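Local coordinates for glideosome-associated protein 50 (Plasmodium falciparum 3D7, PDB 3TGH) that forms part of the glideosome, the complex behind parasite gliding and host cell invasion, and may help anchor it to the inner membrane complex, at residues A[28-33]-A[70-75]; A[220-225]-A[240-245]; A[271-276]-A[292-297]. All coordinates share one frame; numbering follows the deposited sequence.

In the fold
The three contacts give a worked example of how chemistry follows position in a two-sheet fold. Contact 1, mostly buried and mainly apolar with one salt bridge at its exposed margin, lies against the sheet containing strands 37-40 and 275-282. Contact 3 sits where the chain enters that same sheet from the other one; only partly buried, it is chiefly polar. The two touch where Phe29 of helix 17-32 meets Phe276 edge-to-face. Contact 2 sets a helix against a hairpin of the other sheet, across the chain's centre from contact 1, about 30 Å between contact centres. It combines the packing of a buried methionine with a water-bridged lysine-aspartate pair nearer the surface.

Contact 1: residues A[28-33]-A[70-75]; sequences QFIKNE and GDMYMP
Ile30 and Lys31, in the last turn of helix 17-32, pack against Asp71, Met72 and Met74 in a largely buried helix-to-loop contact, with one ion pair at its outer margin. The loop that follows helix 56-62 makes a type I beta turn from Gly70 to Tyr73 just before it enters strand 75-78, with Asp71 and Met72 at the turn's two corners. Ile30 carries the apolar half with both branches. Its CD1 lies 3.8 Å from Met72 SD, and its CG2 comes to 4.0 Å from the same sulfur, so that the thioether lies against two methyl groups at once. The Met72 chain curls at chi2 and again at chi3 (-77°), which turns CE back to 3.9 Å from Ile30 CD1. From the other methionine, Met74 CE presses on Ile30 CG2 at 3.4 Å, closer than carbons usually pack. Lys31 leaves the helix with CG anti to its backbone N (chi1 179°), and its ammonium reaches Asp71. The salt bridge is formed by NZ and OD1 at 3.2 Å, with NZ well above the carboxylate plane, 52° out of it, while Lys31 CD lies 3.9 Å from OD2. Beneath this layer Ile30 and Met74 both rest on Ile38 of strand 37-40, and Met72 also touches Phe26 of helix 17-32. That helix is the crossover between parallel strands 4-8 and 37-40, and the loop entering the next parallel strand, 75-78, packs on its C-terminal turn; such beta-alpha-beta units are typical of the calcineurin-like metallophosphoesterase fold.

Contact 2: residues A[220-225]-A[240-245]; sequences LLKDAE and IEDNDM
Leu221 and Lys222, near the C-terminal end of helix 218-223, face Met245 and Asp242 at the two ends of a type I' beta turn, while the helix itself closes in a Schellman motif at Glu225. The turn joins strands 237-242 and 245-250 into a tight hairpin, held by a pair of backbone bonds between Asp242 and Met245. Met245 spans the gap to the helix with CG anti to the backbone N (chi1 -172°), and a bend at chi3 sets its methyl against the helix surface. There CE lies 3.6 Å from Leu221 CB, 3.7 Å from Lys222 N and 3.8 Å from Lys222 CG, so one methyl covers backbone and side-chain atoms of two successive residues. Leu221 and Met245 cross at about a right angle.

Lys222 runs outward, extended beyond CG, past the side chain of Asn243 to Asp242. Its salt bridge is long, with NZ 3.9 Å from Asp242 OD2. A water fills the link, accepting from Lys222 NZ at 2.9 Å and donating to Asp242 OD2 at 2.6 Å. The other carboxylate oxygen, Asp242 OD1, is engaged by Lys266. The methionine thus supplies the close packing between helix and hairpin, whereas the charges meet mainly through solvent; with two lysines near it, Asp242 is probably ionised, and its firmer ion pair lies outside the contact.

Contact 3: residues A[271-276]-A[292-297]; sequences SSDIGF and SSKKGE
Gly275 and Ser292 form an antiparallel, non-hydrogen-bonded pair at the open end of the hairpin made by strands 275-282 and 285-292, and the residues flanking them extend the junction. Ile274 O is gripped twice by one residue. The Ser293 N-H reaches it at 2.8 Å, in the carbonyl plane, and Ser293 OG donates over the same distance from 55° above that plane. With chi1 68°, Ser293 OG sits between its own backbone N and carbonyl carbon, where it also comes 3.5 Å from Ile274 CB.

Ser292 OG works in both directions. It donates to Asp273 OD2 at 2.6 Å, on the anti side and 26° out of the carboxylate plane, and accepts from Lys294 N at 3.2 Å in an ST turn. A second ST turn, Asp273 N to Ser271 OG, holds the backbone that presents the aspartate. Lys294 NZ adds a salt bridge to Asp273 OD1 at 3.4 Å, weak as a hydrogen bond.

Ile299 of strand 297-305 touches Asp273 and Ser292, Asn22 of helix 17-32 packs on Ile274 and Ser293, and segment 271-276 passes from strand 267-271 of one sheet to strand 275-282 of the other.

Contact 1: residues A[28-33]-A[70-75]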
ATOM      1  N   GLN A  28       9.257   9.528  14.211  1.00 29.08           N
ATOM      2  CA  GLN A  28      10.290  10.557  14.022  1.00 28.85           C
ATOM      3  C   GLN A  28      10.301  11.067  12.587  1.00 29.57           C
ATOM      4  O   GLN A  28      10.295  12.276  12.355  1.00 30.31           O
ATOM      5  CB  GLN A  28      11.673  10.001  14.368  1.00 29.66           C
ATOM      6  CG  GLN A  28      12.796  11.050  14.332  1.00 32.96           C
ATOM      7  CD  GLN A  28      14.188  10.441  14.269  1.00 33.82           C
ATOM      8  OE1 GLN A  28      14.344   9.263  13.985  1.00 32.60           O
ATOM      9  NE2 GLN A  28      15.207  11.256  14.521  1.00 33.33           N
ATOM     10  N   PHE A  29      10.319  10.139  11.633  1.00 28.25           N
ATOM     11  CA  PHE A  29      10.350  10.494  10.214  1.00 29.57           C
ATOM     12  C   PHE A  29       9.061  11.138   9.740  1.00 28.52           C
ATOM     13  O   PHE A  29       9.093  12.081   8.955  1.00 30.47           O
ATOM     14  CB  PHE A  29      10.644   9.269   9.343  1.00 28.95           C
ATOM     15  CG  PHE A  29      12.101   8.980   9.182  1.00 30.13           C
ATOM     16  CD1 PHE A  29      12.820   8.373  10.196  1.00 29.80           C
ATOM     17  CD2 PHE A  29      12.759   9.320   8.016  1.00 31.88           C
ATOM     18  CE1 PHE A  29      14.176   8.103  10.049  1.00 31.69           C
ATOM     19  CE2 PHE A  29      14.113   9.051   7.859  1.00 31.70           C
ATOM     20  CZ  PHE A  29      14.818   8.441   8.880  1.00 32.87           C
ATOM     21  N   ILE A  30       7.925  10.622  10.193  1.00 29.96           N
ATOM     22  CA  ILE A  30       6.637  11.195   9.798  1.00 30.00           C
ATOM     23  C   ILE A  30       6.558  12.676  10.194  1.00 30.40           C
ATOM     24  O   ILE A  30       6.127  13.514   9.395  1.00 29.76           O
ATOM     25  CB  ILE A  30       5.463  10.377  10.370  1.00 29.10           C
ATOM     26  CG1 ILE A  30       5.294   9.103   9.535  1.00 30.66           C
ATOM     27  CG2 ILE A  30       4.167  11.192  10.367  1.00 30.15           C
ATOM     28  CD1 ILE A  30       4.338   8.109  10.121  1.00 28.23           C
ATOM     29  N   LYS A  31       7.003  12.991  11.410  1.00 32.08           N
ATOM     30  CA  LYS A  31       7.063  14.376  11.877  1.00 34.16           C
ATOM     31  C   LYS A  31       8.072  15.194  11.064  1.00 34.84           C
ATOM     32  O   LYS A  31       7.730  16.234  10.498  1.00 35.91           O
ATOM     33  CB  LYS A  31       7.439  14.414  13.364  1.00 36.75           C
ATOM     34  CG  LYS A  31       7.568  15.811  13.966  1.00 43.71           C
ATOM     35  CD  LYS A  31       6.222  16.504  14.092  1.00 48.11           C
ATOM     36  CE  LYS A  31       6.348  17.804  14.877  1.00 53.23           C
ATOM     37  NZ  LYS A  31       5.030  18.469  15.071  1.00 56.78           N
ATOM     38  N   ASN A  32       9.309  14.716  10.992  1.00 34.03           N
ATOM     39  CA  ASN A  32      10.393  15.507  10.403  1.00 35.25           C
ATOM     40  C   ASN A  32      10.280  15.676   8.888  1.00 34.86           C
ATOM     41  O   ASN A  32      10.665  16.719   8.352  1.00 33.38           O
ATOM     42  CB  ASN A  32      11.754  14.903  10.747  1.00 34.79           C
ATOM     43  CG  ASN A  32      12.078  14.994  12.226  1.00 35.73           C
ATOM     44  OD1 ASN A  32      11.430  15.726  12.979  1.00 35.53           O
ATOM     45  ND2 ASN A  32      13.084  14.241  12.650  1.00 34.18           N
ATOM     46  N   GLU A  33       9.758  14.653   8.214  1.00 34.64           N
ATOM     47  CA  GLU A  33       9.581  14.683   6.760  1.00 35.64           C
ATOM     48  C   GLU A  33       8.243  15.301   6.346  1.00 33.92           C
ATOM     49  O   GLU A  33       7.993  15.452   5.154  1.00 34.17           O
ATOM     50  CB  GLU A  33       9.686  13.269   6.172  1.00 38.00           C
ATOM     51  CG  GLU A  33      11.078  12.652   6.238  1.00 43.76           C
ATOM     52  CD  GLU A  33      11.956  12.977   5.026  1.00 52.57           C
ATOM     53  OE1 GLU A  33      11.476  13.603   4.054  1.00 59.35           O
ATOM     54  OE2 GLU A  33      13.141  12.591   5.047  1.00 59.11           O
ATOM     55  N   GLY A  70      -1.321  15.364  18.349  1.00 51.27           N
ATOM     56  CA  GLY A  70      -1.929  14.980  17.083  1.00 47.32           C
ATOM     57  C   GLY A  70      -0.944  14.733  15.954  1.00 43.91           C
ATOM     58  O   GLY A  70      -1.334  14.748  14.789  1.00 42.37           O
ATOM     59  N   ASP A  71       0.322  14.487  16.291  1.00 41.07           N
ATOM     60  CA  ASP A  71       1.374  14.310  15.288  1.00 40.33           C
ATOM     61  C   ASP A  71       1.179  13.064  14.408  1.00 37.20           C
ATOM     62  O   ASP A  71       1.689  13.022  13.292  1.00 36.52           O
ATOM     63  CB  ASP A  71       2.756  14.243  15.951  1.00 41.83           C
ATOM     64  CG  ASP A  71       3.222  15.588  16.500  1.00 49.76           C
ATOM     65  OD1 ASP A  71       2.633  16.642  16.155  1.00 50.48           O
ATOM     66  OD2 ASP A  71       4.197  15.580  17.282  1.00 54.05           O
ATOM     67  N   MET A  72       0.456  12.064  14.906  1.00 33.98           N
ATOM     68  CA  MET A  72       0.170  10.857  14.116  1.00 31.84           C
ATOM     69  C   MET A  72      -1.293  10.770  13.660  1.00 31.28           C
ATOM     70  O   MET A  72      -1.718   9.748  13.102  1.00 29.70           O
ATOM     71  CB  MET A  72       0.563   9.604  14.909  1.00 31.77           C
ATOM     72  CG  MET A  72       2.071   9.403  15.040  1.00 31.09           C
ATOM     73  SD  MET A  72       2.840   8.965  13.470  1.00 31.41           S
ATOM     74  CE  MET A  72       2.369   7.230  13.361  1.00 28.05           C
ATOM     75  N   TYR A  73      -2.066  11.836  13.863  1.00 30.44           N
ATOM     76  CA  TYR A  73      -3.454  11.815  13.423  1.00 30.92           C
ATOM     77  C   TYR A  73      -3.536  12.185  11.948  1.00 31.26           C
ATOM     78  O   TYR A  73      -3.564  13.366  11.582  1.00 31.73           O
ATOM     79  CB  TYR A  73      -4.347  12.721  14.275  1.00 34.11           C
ATOM     80  CG  TYR A  73      -5.807  12.596  13.905  1.00 36.47           C
ATOM     81  CD1 TYR A  73      -6.458  11.369  13.988  1.00 39.99           C
ATOM     82  CD2 TYR A  73      -6.538  13.699  13.465  1.00 41.78           C
ATOM     83  CE1 TYR A  73      -7.794  11.236  13.648  1.00 43.08           C
ATOM     84  CE2 TYR A  73      -7.883  13.575  13.121  1.00 45.93           C
ATOM     85  CZ  TYR A  73      -8.499  12.335  13.213  1.00 45.33           C
ATOM     86  OH  TYR A  73      -9.823  12.180  12.881  1.00 50.18           O
ATOM     87  N   MET A  74      -3.550  11.148  11.113  1.00 27.34           N
ATOM     88  CA  MET A  74      -3.611  11.272   9.665  1.00 27.82           C
ATOM     89  C   MET A  74      -4.190   9.969   9.108  1.00 25.39           C
ATOM     90  O   MET A  74      -4.272   8.976   9.832  1.00 24.68           O
ATOM     91  CB  MET A  74      -2.203  11.497   9.107  1.00 24.27           C
ATOM     92  CG  MET A  74      -1.227  10.351   9.386  1.00 26.82           C
ATOM     93  SD  MET A  74       0.450  10.728   8.841  1.00 30.12           S
ATOM     94  CE  MET A  74       0.885  12.021  10.016  1.00 31.75           C
ATOM     95  N   PRO A  75      -4.597   9.960   7.829  1.00 25.51           N
ATOM     96  CA  PRO A  75      -5.141   8.733   7.250  1.00 25.05           C
ATOM     97  C   PRO A  75      -4.138   7.594   7.235  1.00 25.39           C
ATOM     98  O   PRO A  75      -2.956   7.828   7.013  1.00 25.38           O
ATOM     99  CB  PRO A  75      -5.484   9.145   5.812  1.00 27.46           C
ATOM    100  CG  PRO A  75      -5.692  10.608   5.892  1.00 28.51           C
ATOM    101  CD  PRO A  75      -4.683  11.084   6.883  1.00 26.65           C
TER

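Contact 2: residues A[220-225]-A[240-245]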
ATOM      1  N   LEU A 220      -2.004  -5.066 -16.957  1.00 33.01           N
ATOM      2  CA  LEU A 220      -2.883  -3.921 -16.666  1.00 32.72           C
ATOM      3  C   LEU A 220      -2.100  -2.726 -16.121  1.00 30.95           C
ATOM      4  O   LEU A 220      -2.396  -1.578 -16.449  1.00 32.43           O
ATOM      5  CB  LEU A 220      -3.976  -4.299 -15.659  1.00 32.51           C
ATOM      6  CG  LEU A 220      -4.940  -5.426 -16.042  1.00 35.14           C
ATOM      7  CD1 LEU A 220      -5.901  -5.683 -14.899  1.00 34.99           C
ATOM      8  CD2 LEU A 220      -5.706  -5.125 -17.322  1.00 38.11           C
ATOM      9  N   LEU A 221      -1.116  -2.998 -15.269  1.00 30.08           N
ATOM     10  CA  LEU A 221      -0.298  -1.937 -14.686  1.00 30.09           C
ATOM     11  C   LEU A 221       0.569  -1.271 -15.751  1.00 32.56           C
ATOM     12  O   LEU A 221       0.695  -0.048 -15.780  1.00 34.12           O
ATOM     13  CB  LEU A 221       0.579  -2.485 -13.558  1.00 29.13           C
ATOM     14  CG  LEU A 221      -0.114  -3.193 -12.396  1.00 30.59           C
ATOM     15  CD1 LEU A 221       0.931  -3.613 -11.369  1.00 32.87           C
ATOM     16  CD2 LEU A 221      -1.188  -2.327 -11.747  1.00 29.52           C
ATOM     17  N   LYS A 222       1.151  -2.078 -16.634  1.00 34.52           N
ATOM     18  CA  LYS A 222       1.994  -1.558 -17.714  1.00 36.41           C
ATOM     19  C   LYS A 222       1.166  -0.758 -18.718  1.00 35.44           C
ATOM     20  O   LYS A 222       1.592   0.302 -19.161  1.00 36.37           O
ATOM     21  CB  LYS A 222       2.739  -2.692 -18.434  1.00 39.15           C
ATOM     22  CG  LYS A 222       3.928  -3.243 -17.665  1.00 42.27           C
ATOM     23  CD  LYS A 222       4.577  -4.400 -18.424  1.00 45.29           C
ATOM     24  CE  LYS A 222       5.755  -4.983 -17.666  1.00 47.51           C
ATOM     25  NZ  LYS A 222       6.176  -6.294 -18.240  1.00 47.16           N
ATOM     26  N   ASP A 223      -0.021  -1.258 -19.054  1.00 35.64           N
ATOM     27  CA  ASP A 223      -0.919  -0.558 -19.977  1.00 37.57           C
ATOM     28  C   ASP A 223      -1.287   0.831 -19.449  1.00 36.69           C
ATOM     29  O   ASP A 223      -1.417   1.779 -20.233  1.00 38.35           O
ATOM     30  CB  ASP A 223      -2.192  -1.375 -20.228  1.00 39.38           C
ATOM     31  CG  ASP A 223      -3.235  -0.601 -21.022  1.00 43.56           C
ATOM     32  OD1 ASP A 223      -3.058  -0.449 -22.249  1.00 48.83           O
ATOM     33  OD2 ASP A 223      -4.224  -0.135 -20.414  1.00 45.03           O
ATOM     34  N   ALA A 224      -1.450   0.944 -18.129  1.00 35.41           N
ATOM     35  CA  ALA A 224      -1.791   2.218 -17.489  1.00 34.26           C
ATOM     36  C   ALA A 224      -0.581   3.075 -17.089  1.00 34.37           C
ATOM     37  O   ALA A 224      -0.753   4.153 -16.532  1.00 34.02           O
ATOM     38  CB  ALA A 224      -2.685   1.972 -16.271  1.00 34.08           C
ATOM     39  N   GLU A 225       0.630   2.606 -17.382  1.00 35.00           N
ATOM     40  CA  GLU A 225       1.866   3.330 -17.056  1.00 36.09           C
ATOM     41  C   GLU A 225       1.989   3.644 -15.561  1.00 34.33           C
ATOM     42  O   GLU A 225       2.371   4.754 -15.165  1.00 34.04           O
ATOM     43  CB  GLU A 225       1.991   4.608 -17.885  1.00 38.33           C
ATOM     44  CG  GLU A 225       1.971   4.388 -19.390  1.00 41.92           C
ATOM     45  CD  GLU A 225       2.461   5.605 -20.147  1.00 48.95           C
ATOM     46  OE1 GLU A 225       3.673   5.905 -20.072  1.00 53.07           O
ATOM     47  OE2 GLU A 225       1.635   6.268 -20.810  1.00 53.11           O
ATOM     48  N   ILE A 240      12.686  -3.423  -7.178  1.00 27.26           N
ATOM     49  CA  ILE A 240      12.957  -4.032  -8.475  1.00 29.70           C
ATOM     50  C   ILE A 240      12.387  -3.101  -9.532  1.00 31.81           C
ATOM     51  O   ILE A 240      11.207  -2.750  -9.473  1.00 31.16           O
ATOM     52  CB  ILE A 240      12.302  -5.420  -8.569  1.00 29.34           C
ATOM     53  CG1 ILE A 240      13.066  -6.407  -7.679  1.00 30.51           C
ATOM     54  CG2 ILE A 240      12.249  -5.914 -10.027  1.00 31.45           C
ATOM     55  CD1 ILE A 240      12.345  -7.723  -7.438  1.00 29.11           C
ATOM     56  N   GLU A 241      13.216  -2.668 -10.477  1.00 35.42           N
ATOM     57  CA  GLU A 241      12.760  -1.729 -11.499  1.00 38.78           C
ATOM     58  C   GLU A 241      12.803  -2.374 -12.866  1.00 42.53           C
ATOM     59  O   GLU A 241      13.822  -2.949 -13.256  1.00 40.66           O
ATOM     60  CB  GLU A 241      13.582  -0.436 -11.495  1.00 42.21           C
ATOM     61  CG  GLU A 241      12.879   0.700 -12.252  1.00 44.94           C
ATOM     62  CD  GLU A 241      13.687   1.986 -12.325  1.00 51.91           C
ATOM     63  OE1 GLU A 241      14.313   2.372 -11.313  1.00 51.23           O
ATOM     64  OE2 GLU A 241      13.677   2.622 -13.405  1.00 56.75           O
ATOM     65  N   ASP A 242      11.689  -2.260 -13.587  1.00 43.57           N
ATOM     66  CA  ASP A 242      11.505  -2.907 -14.876  1.00 49.06           C
ATOM     67  C   ASP A 242      10.514  -2.100 -15.717  1.00 50.47           C
ATOM     68  O   ASP A 242       9.370  -1.909 -15.306  1.00 48.10           O
ATOM     69  CB  ASP A 242      10.984  -4.332 -14.663  1.00 51.25           C
ATOM     70  CG  ASP A 242      10.508  -4.989 -15.949  1.00 57.63           C
ATOM     71  OD1 ASP A 242      11.350  -5.284 -16.823  1.00 62.87           O
ATOM     72  OD2 ASP A 242       9.284  -5.221 -16.078  1.00 62.27           O
ATOM     73  N   ASN A 243      10.965  -1.625 -16.880  1.00 53.83           N
ATOM     74  CA  ASN A 243      10.112  -0.887 -17.825  1.00 56.12           C
ATOM     75  C   ASN A 243       9.466   0.365 -17.213  1.00 54.80           C
ATOM     76  O   ASN A 243       8.263   0.591 -17.366  1.00 57.30           O
ATOM     77  CB  ASN A 243       9.026  -1.804 -18.413  1.00 58.02           C
ATOM     78  CG  ASN A 243       9.597  -3.051 -19.093  1.00 63.46           C
ATOM     79  OD1 ASN A 243       8.951  -4.102 -19.123  1.00 67.10           O
ATOM     80  ND2 ASN A 243      10.801  -2.934 -19.648  1.00 65.06           N
ATOM     81  N   ASP A 244      10.274   1.163 -16.516  1.00 53.24           N
ATOM     82  CA  ASP A 244       9.827   2.415 -15.876  1.00 52.45           C
ATOM     83  C   ASP A 244       8.726   2.219 -14.818  1.00 49.10           C
ATOM     84  O   ASP A 244       7.988   3.155 -14.505  1.00 49.76           O
ATOM     85  CB  ASP A 244       9.383   3.448 -16.928  1.00 54.81           C
ATOM     86  CG  ASP A 244      10.483   3.783 -17.927  1.00 58.88           C
ATOM     87  OD1 ASP A 244      11.589   4.180 -17.493  1.00 61.43           O
ATOM     88  OD2 ASP A 244      10.237   3.661 -19.146  1.00 63.29           O
ATOM     89  N   MET A 245       8.625   1.009 -14.273  1.00 44.77           N
ATOM     90  CA  MET A 245       7.770   0.743 -13.123  1.00 42.23           C
ATOM     91  C   MET A 245       8.636   0.210 -11.997  1.00 39.33           C
ATOM     92  O   MET A 245       9.454  -0.687 -12.211  1.00 42.96           O
ATOM     93  CB  MET A 245       6.685  -0.283 -13.457  1.00 42.44           C
ATOM     94  CG  MET A 245       5.646  -0.436 -12.347  1.00 44.06           C
ATOM     95  SD  MET A 245       4.388  -1.699 -12.629  1.00 45.27           S
ATOM     96  CE  MET A 245       3.965  -1.410 -14.348  1.00 45.09           C
TER
HETATM   97  O   HOH W   1       8.090  -7.450 -16.426  1.00 43.03           O

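Contact 3: residues A[271-276]-A[292-297]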
ATOM      1  N   SER A 271      17.081  -5.404   1.415  1.00 29.98           N
ATOM      2  CA  SER A 271      17.490  -5.467   2.816  1.00 31.22           C
ATOM      3  C   SER A 271      16.479  -6.254   3.641  1.00 31.52           C
ATOM      4  O   SER A 271      15.273  -6.089   3.477  1.00 29.34           O
ATOM      5  CB  SER A 271      17.627  -4.063   3.397  1.00 30.95           C
ATOM      6  OG  SER A 271      17.992  -4.115   4.763  1.00 31.84           O
ATOM      7  N   SER A 272      16.981  -7.097   4.537  1.00 32.24           N
ATOM      8  CA  SER A 272      16.132  -7.830   5.466  1.00 34.14           C
ATOM      9  C   SER A 272      15.861  -7.017   6.738  1.00 34.07           C
ATOM     10  O   SER A 272      15.153  -7.487   7.621  1.00 36.32           O
ATOM     11  CB  SER A 272      16.772  -9.178   5.821  1.00 35.40           C
ATOM     12  OG  SER A 272      18.014  -8.996   6.468  1.00 38.93           O
ATOM     13  N   ASP A 273      16.407  -5.800   6.826  1.00 33.44           N
ATOM     14  CA  ASP A 273      16.205  -4.940   7.994  1.00 32.33           C
ATOM     15  C   ASP A 273      14.719  -4.645   8.238  1.00 30.95           C
ATOM     16  O   ASP A 273      13.957  -4.464   7.292  1.00 30.80           O
ATOM     17  CB  ASP A 273      16.931  -3.597   7.832  1.00 32.26           C
ATOM     18  CG  ASP A 273      18.439  -3.705   7.996  1.00 37.92           C
ATOM     19  OD1 ASP A 273      18.978  -4.833   7.973  1.00 40.31           O
ATOM     20  OD2 ASP A 273      19.080  -2.640   8.147  1.00 38.63           O
ATOM     21  N   ILE A 274      14.335  -4.598   9.510  1.00 31.48           N
ATOM     22  CA  ILE A 274      13.027  -4.092   9.911  1.00 29.78           C
ATOM     23  C   ILE A 274      13.031  -2.597   9.630  1.00 28.77           C
ATOM     24  O   ILE A 274      13.995  -1.900   9.955  1.00 28.84           O
ATOM     25  CB  ILE A 274      12.746  -4.410  11.399  1.00 32.88           C
ATOM     26  CG1 ILE A 274      12.463  -5.901  11.545  1.00 32.68           C
ATOM     27  CG2 ILE A 274      11.565  -3.596  11.941  1.00 31.07           C
ATOM     28  CD1 ILE A 274      12.431  -6.382  12.976  1.00 36.51           C
ATOM     29  N   GLY A 275      11.976  -2.112   8.984  1.00 27.62           N
ATOM     30  CA  GLY A 275      11.941  -0.724   8.561  1.00 25.59           C
ATOM     31  C   GLY A 275      10.666  -0.310   7.861  1.00 23.63           C
ATOM     32  O   GLY A 275       9.616  -0.924   8.036  1.00 23.52           O
ATOM     33  N   PHE A 276      10.770   0.745   7.062  1.00 24.57           N
ATOM     34  CA  PHE A 276       9.616   1.322   6.383  1.00 24.12           C
ATOM     35  C   PHE A 276      10.103   2.220   5.255  1.00 26.23           C
ATOM     36  O   PHE A 276      11.314   2.436   5.109  1.00 26.09           O
ATOM     37  CB  PHE A 276       8.751   2.109   7.385  1.00 24.88           C
ATOM     38  CG  PHE A 276       9.483   3.230   8.083  1.00 24.89           C
ATOM     39  CD1 PHE A 276       9.487   4.515   7.552  1.00 25.61           C
ATOM     40  CD2 PHE A 276      10.150   3.004   9.276  1.00 27.28           C
ATOM     41  CE1 PHE A 276      10.174   5.542   8.183  1.00 26.30           C
ATOM     42  CE2 PHE A 276      10.828   4.020   9.923  1.00 28.35           C
ATOM     43  CZ  PHE A 276      10.838   5.295   9.383  1.00 26.55           C
ATOM     44  N   SER A 292      15.927   1.996   7.703  1.00 28.64           N
ATOM     45  CA  SER A 292      16.202   0.854   8.560  1.00 29.75           C
ATOM     46  C   SER A 292      16.103   1.246  10.029  1.00 29.88           C
ATOM     47  O   SER A 292      16.684   2.246  10.453  1.00 30.70           O
ATOM     48  CB  SER A 292      17.602   0.286   8.272  1.00 31.55           C
ATOM     49  OG  SER A 292      18.010  -0.583   9.307  1.00 33.92           O
ATOM     50  N   SER A 293      15.394   0.424  10.801  1.00 30.18           N
ATOM     51  CA  SER A 293      15.228   0.621  12.242  1.00 34.12           C
ATOM     52  C   SER A 293      16.495   0.338  13.052  1.00 37.67           C
ATOM     53  O   SER A 293      16.513   0.559  14.264  1.00 39.91           O
ATOM     54  CB  SER A 293      14.111  -0.282  12.773  1.00 35.65           C
ATOM     55  OG  SER A 293      14.486  -1.652  12.719  1.00 36.82           O
ATOM     56  N   LYS A 294      17.541  -0.157  12.397  1.00 38.60           N
ATOM     57  CA  LYS A 294      18.794  -0.466  13.088  1.00 43.21           C
ATOM     58  C   LYS A 294      19.291   0.784  13.811  1.00 43.19           C
ATOM     59  O   LYS A 294      19.567   0.743  15.008  1.00 44.40           O
ATOM     60  CB  LYS A 294      19.852  -0.980  12.107  1.00 45.16           C
ATOM     61  CG  LYS A 294      20.803  -2.010  12.701  1.00 53.32           C
ATOM     62  CD  LYS A 294      20.324  -3.438  12.449  1.00 56.49           C
ATOM     63  CE  LYS A 294      20.731  -3.931  11.069  1.00 57.56           C
ATOM     64  NZ  LYS A 294      20.541  -5.396  10.932  1.00 59.26           N
ATOM     65  N   LYS A 295      19.387   1.895  13.084  1.00 41.42           N
ATOM     66  CA  LYS A 295      19.697   3.195  13.699  1.00 42.96           C
ATOM     67  C   LYS A 295      18.972   4.370  13.036  1.00 39.26           C
ATOM     68  O   LYS A 295      19.432   5.510  13.094  1.00 36.58           O
ATOM     69  CB  LYS A 295      21.213   3.426  13.748  1.00 46.28           C
ATOM     70  CG  LYS A 295      21.978   3.066  12.480  1.00 50.35           C
ATOM     71  CD  LYS A 295      23.492   3.248  12.667  1.00 55.65           C
ATOM     72  CE  LYS A 295      24.085   2.236  13.655  1.00 59.96           C
ATOM     73  NZ  LYS A 295      25.545   2.449  13.882  1.00 63.71           N
ATOM     74  N   GLY A 296      17.817   4.089  12.433  1.00 35.87           N
ATOM     75  CA  GLY A 296      16.997   5.126  11.802  1.00 34.56           C
ATOM     76  C   GLY A 296      17.666   5.768  10.605  1.00 34.72           C
ATOM     77  O   GLY A 296      17.463   6.942  10.328  1.00 34.17           O
ATOM     78  N   GLU A 297      18.462   4.983   9.891  1.00 34.70           N
ATOM     79  CA  GLU A 297      19.229   5.468   8.756  1.00 35.86           C
ATOM     80  C   GLU A 297      18.508   5.163   7.438  1.00 32.86           C
ATOM     81  O   GLU A 297      17.947   4.076   7.261  1.00 31.96           O
ATOM     82  CB  GLU A 297      20.609   4.798   8.797  1.00 40.27           C
ATOM     83  CG  GLU A 297      21.535   5.049   7.621  1.00 45.05           C
ATOM     84  CD  GLU A 297      22.935   4.494   7.878  1.00 54.19           C
ATOM     85  OE1 GLU A 297      23.552   4.877   8.900  1.00 60.19           O
ATOM     86  OE2 GLU A 297      23.416   3.673   7.068  1.00 57.99           O
TER